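Local coordinates for protein Isomerase/lactonizing enzyme (Agrobacterium fabrum str. C58, PDB 2NQL) that belongs to the mandelate racemase/muconate lactonizing enzyme family of the enolase superfamily and carries a sodium ion in its barrel domain, at residues T220-I228 with K253-I262. Numbering follows the deposited sequence. Where two conformers were deposited one is given.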
# COMPACT_ATOMS: atom_id res chain seq x y z
N THR A 220 -8.15 -1.57 21.55
CA THR A 220 -8.90 -2.80 21.32
C THR A 220 -10.35 -2.53 21.09
O THR A 220 -10.83 -1.57 21.59
CB THR A 220 -8.82 -3.80 22.50
OG1 THR A 220 -9.25 -3.17 23.69
CG2 THR A 220 -7.44 -4.29 22.70
N PRO A 221 -11.04 -3.37 20.36
CA PRO A 221 -12.50 -3.16 20.21
C PRO A 221 -13.32 -3.01 21.49
O PRO A 221 -14.26 -2.21 21.54
CB PRO A 221 -12.98 -4.36 19.41
CG PRO A 221 -11.80 -5.21 19.17
CD PRO A 221 -10.56 -4.46 19.49
N GLU A 222 -12.93 -3.77 22.51
CA GLU A 222 -13.59 -3.77 23.80
C GLU A 222 -13.38 -2.44 24.52
O GLU A 222 -14.34 -1.85 25.02
CB GLU A 222 -13.11 -4.97 24.64
CG GLU A 222 -13.63 -6.33 24.11
CD GLU A 222 -12.83 -6.90 22.92
OE1 GLU A 222 -11.62 -6.62 22.81
OE2 GLU A 222 -13.42 -7.62 22.10
N ARG A 223 -12.14 -1.95 24.53
CA ARG A 223 -11.82 -0.61 25.06
C ARG A 223 -12.50 0.52 24.28
O ARG A 223 -13.01 1.46 24.89
CB ARG A 223 -10.31 -0.37 25.08
CG ARG A 223 -9.86 0.95 25.70
CD ARG A 223 -10.41 1.10 27.10
NE ARG A 223 -9.86 2.25 27.80
CZ ARG A 223 -10.46 2.84 28.84
NH1 ARG A 223 -11.63 2.40 29.29
NH2 ARG A 223 -9.87 3.88 29.42
N ALA A 224 -12.48 0.43 22.95
CA ALA A 224 -13.23 1.34 22.08
C ALA A 224 -14.69 1.44 22.52
O ALA A 224 -15.18 2.55 22.76
CB ALA A 224 -13.12 0.92 20.62
N LEU A 225 -15.36 0.30 22.67
CA LEU A 225 -16.75 0.27 23.15
C LEU A 225 -16.96 0.88 24.54
O LEU A 225 -17.95 1.58 24.76
CB LEU A 225 -17.33 -1.14 23.10
CG LEU A 225 -17.62 -1.68 21.71
CD1 LEU A 225 -17.72 -3.20 21.75
CD2 LEU A 225 -18.85 -1.04 21.13
N GLU A 226 -16.03 0.61 25.46
CA GLU A 226 -16.06 1.19 26.80
C GLU A 226 -16.04 2.72 26.77
O GLU A 226 -16.80 3.38 27.48
CB GLU A 226 -14.86 0.71 27.62
CG GLU A 226 -14.98 -0.69 28.17
CD GLU A 226 -13.68 -1.17 28.79
OE1 GLU A 226 -12.92 -0.33 29.32
OE2 GLU A 226 -13.41 -2.39 28.74
N LEU A 227 -15.14 3.27 25.94
CA LEU A 227 -14.97 4.70 25.85
C LEU A 227 -16.17 5.35 25.16
O LEU A 227 -16.63 6.44 25.54
CB LEU A 227 -13.65 5.00 25.11
CG LEU A 227 -12.33 4.69 25.84
CD1 LEU A 227 -11.15 4.81 24.89
CD2 LEU A 227 -12.11 5.60 27.08
N ILE A 228 -16.71 4.66 24.15
CA ILE A 228 -17.91 5.13 23.45
C ILE A 228 -19.10 5.18 24.42
O ILE A 228 -19.85 6.16 24.42
CB ILE A 228 -18.20 4.29 22.20
CG1 ILE A 228 -17.12 4.54 21.13
CG2 ILE A 228 -19.57 4.59 21.62
CD1 ILE A 228 -17.18 3.56 19.96
N LYS A 253 -17.10 -5.64 15.29
CA LYS A 253 -17.55 -5.76 16.66
C LYS A 253 -17.97 -4.42 17.27
O LYS A 253 -19.04 -4.32 17.87
CB LYS A 253 -16.50 -6.46 17.53
CG LYS A 253 -16.89 -6.49 19.03
CD LYS A 253 -16.04 -7.45 19.84
CE LYS A 253 -16.58 -7.52 21.26
NZ LYS A 253 -15.98 -8.66 22.01
N VAL A 254 -17.15 -3.38 17.09
CA VAL A 254 -17.48 -2.05 17.64
C VAL A 254 -18.80 -1.55 17.05
O VAL A 254 -19.69 -1.12 17.80
CB VAL A 254 -16.35 -1.00 17.42
CG1 VAL A 254 -16.83 0.41 17.79
CG2 VAL A 254 -15.15 -1.33 18.27
N SER A 255 -18.93 -1.67 15.73
CA SER A 255 -20.02 -1.05 14.98
C SER A 255 -21.37 -1.71 15.23
O SER A 255 -22.42 -1.10 15.03
CB SER A 255 -19.71 -1.04 13.49
OG SER A 255 -19.89 -2.33 12.92
N LYS A 256 -21.34 -2.97 15.65
CA LYS A 256 -22.55 -3.73 15.90
C LYS A 256 -22.97 -3.72 17.37
O LYS A 256 -24.01 -4.28 17.72
CB LYS A 256 -22.38 -5.16 15.40
CG LYS A 256 -22.49 -5.24 13.90
CD LYS A 256 -22.30 -6.65 13.39
CE LYS A 256 -22.74 -6.71 11.95
NZ LYS A 256 -22.33 -7.99 11.33
N ASN A 257 -22.18 -3.06 18.21
CA ASN A 257 -22.40 -3.08 19.65
C ASN A 257 -22.51 -1.69 20.27
O ASN A 257 -22.49 -1.54 21.50
CB ASN A 257 -21.32 -3.91 20.36
CG ASN A 257 -21.52 -5.40 20.16
OD1 ASN A 257 -20.81 -6.03 19.37
ND2 ASN A 257 -22.50 -5.97 20.85
N THR A 258 -22.60 -0.68 19.41
CA THR A 258 -23.00 0.66 19.82
C THR A 258 -23.93 1.26 18.78
O THR A 258 -23.85 0.91 17.60
CB THR A 258 -21.79 1.59 20.11
OG1 THR A 258 -22.27 2.86 20.57
CG2 THR A 258 -20.91 1.80 18.85
N ASP A 259 -24.82 2.13 19.23
CA ASP A 259 -25.73 2.87 18.36
C ASP A 259 -25.11 4.20 17.91
O ASP A 259 -25.61 4.83 16.99
CB ASP A 259 -27.07 3.15 19.07
CG ASP A 259 -27.86 1.89 19.35
OD1 ASP A 259 -28.27 1.21 18.37
OD2 ASP A 259 -28.09 1.58 20.54
N VAL A 260 -24.04 4.61 18.59
CA VAL A 260 -23.25 5.77 18.17
C VAL A 260 -22.75 5.52 16.74
O VAL A 260 -22.16 4.47 16.48
CB VAL A 260 -22.10 6.05 19.16
CG1 VAL A 260 -21.25 7.23 18.68
CG2 VAL A 260 -22.68 6.35 20.56
N PRO A 261 -23.05 6.44 15.80
CA PRO A 261 -22.60 6.29 14.41
C PRO A 261 -21.08 6.12 14.32
O PRO A 261 -20.32 6.81 15.01
CB PRO A 261 -23.03 7.61 13.76
CG PRO A 261 -24.23 8.03 14.57
CD PRO A 261 -23.87 7.66 15.97
N ILE A 262 -20.64 5.17 13.49
CA ILE A 262 -19.21 4.92 13.35
C ILE A 262 -18.73 5.54 12.04
O ILE A 262 -19.35 5.36 11.01
CB ILE A 262 -18.84 3.41 13.43
CG1 ILE A 262 -19.31 2.78 14.76
CG2 ILE A 262 -17.33 3.19 13.20
CD1 ILE A 262 -18.84 3.47 16.00
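Glu222 and Lys253 form the one charged link between the two segments, a salt bridge in which Lys253 NZ donates to Glu222 OE2 at 2.8 Å. The carboxylate oxygen is used through its anti lone pair, and the two side chains meet at about a right angle. Glu222 points away from the partner helix at its root; a bend at chi2 (80°) swings the carboxylate back, while Lys253 reaches it with an extended chain.

Beneath this exposed bridge the contact is largely apolar. Val254 is a knob among Pro221, Ala224, Leu225 and Ile228: Val254 CG2 lies 3.8 Å from Ala224 CB, and Val254 CG1 lies 3.8 Å from Ile228 CD1. Leu225 CD2 packs 3.4 Å from Val254 O, a carbonyl that already accepts from Asn257 N, just as Pro221 O, which touches Val254 CG2, is taken by Leu225 N.

Further along, Ile228 CG2 abuts the hydroxyl of Thr258. The same methyl, Ile228 CG2, lies 3.7 Å from Val260 CG2. Thr258 OG1 accepts from Val260 N at 3.2 Å, closing an ST turn. The N-H...O angle is 151°, and the hydroxyl is placed for this bond by standing anti to the backbone N (chi1 -177°).

Ser255, facing away from this interface, hydrogen-bonds through OG to Arg282 N and Glu252 O. Helices 221-231 and 248-255 pack as neighbours on the outside of the TIM-barrel-like domain, while Ile228, Val260 and Ile262 all rest on Ala239 of strand 239-240, the parallel neighbour of strand 262-264.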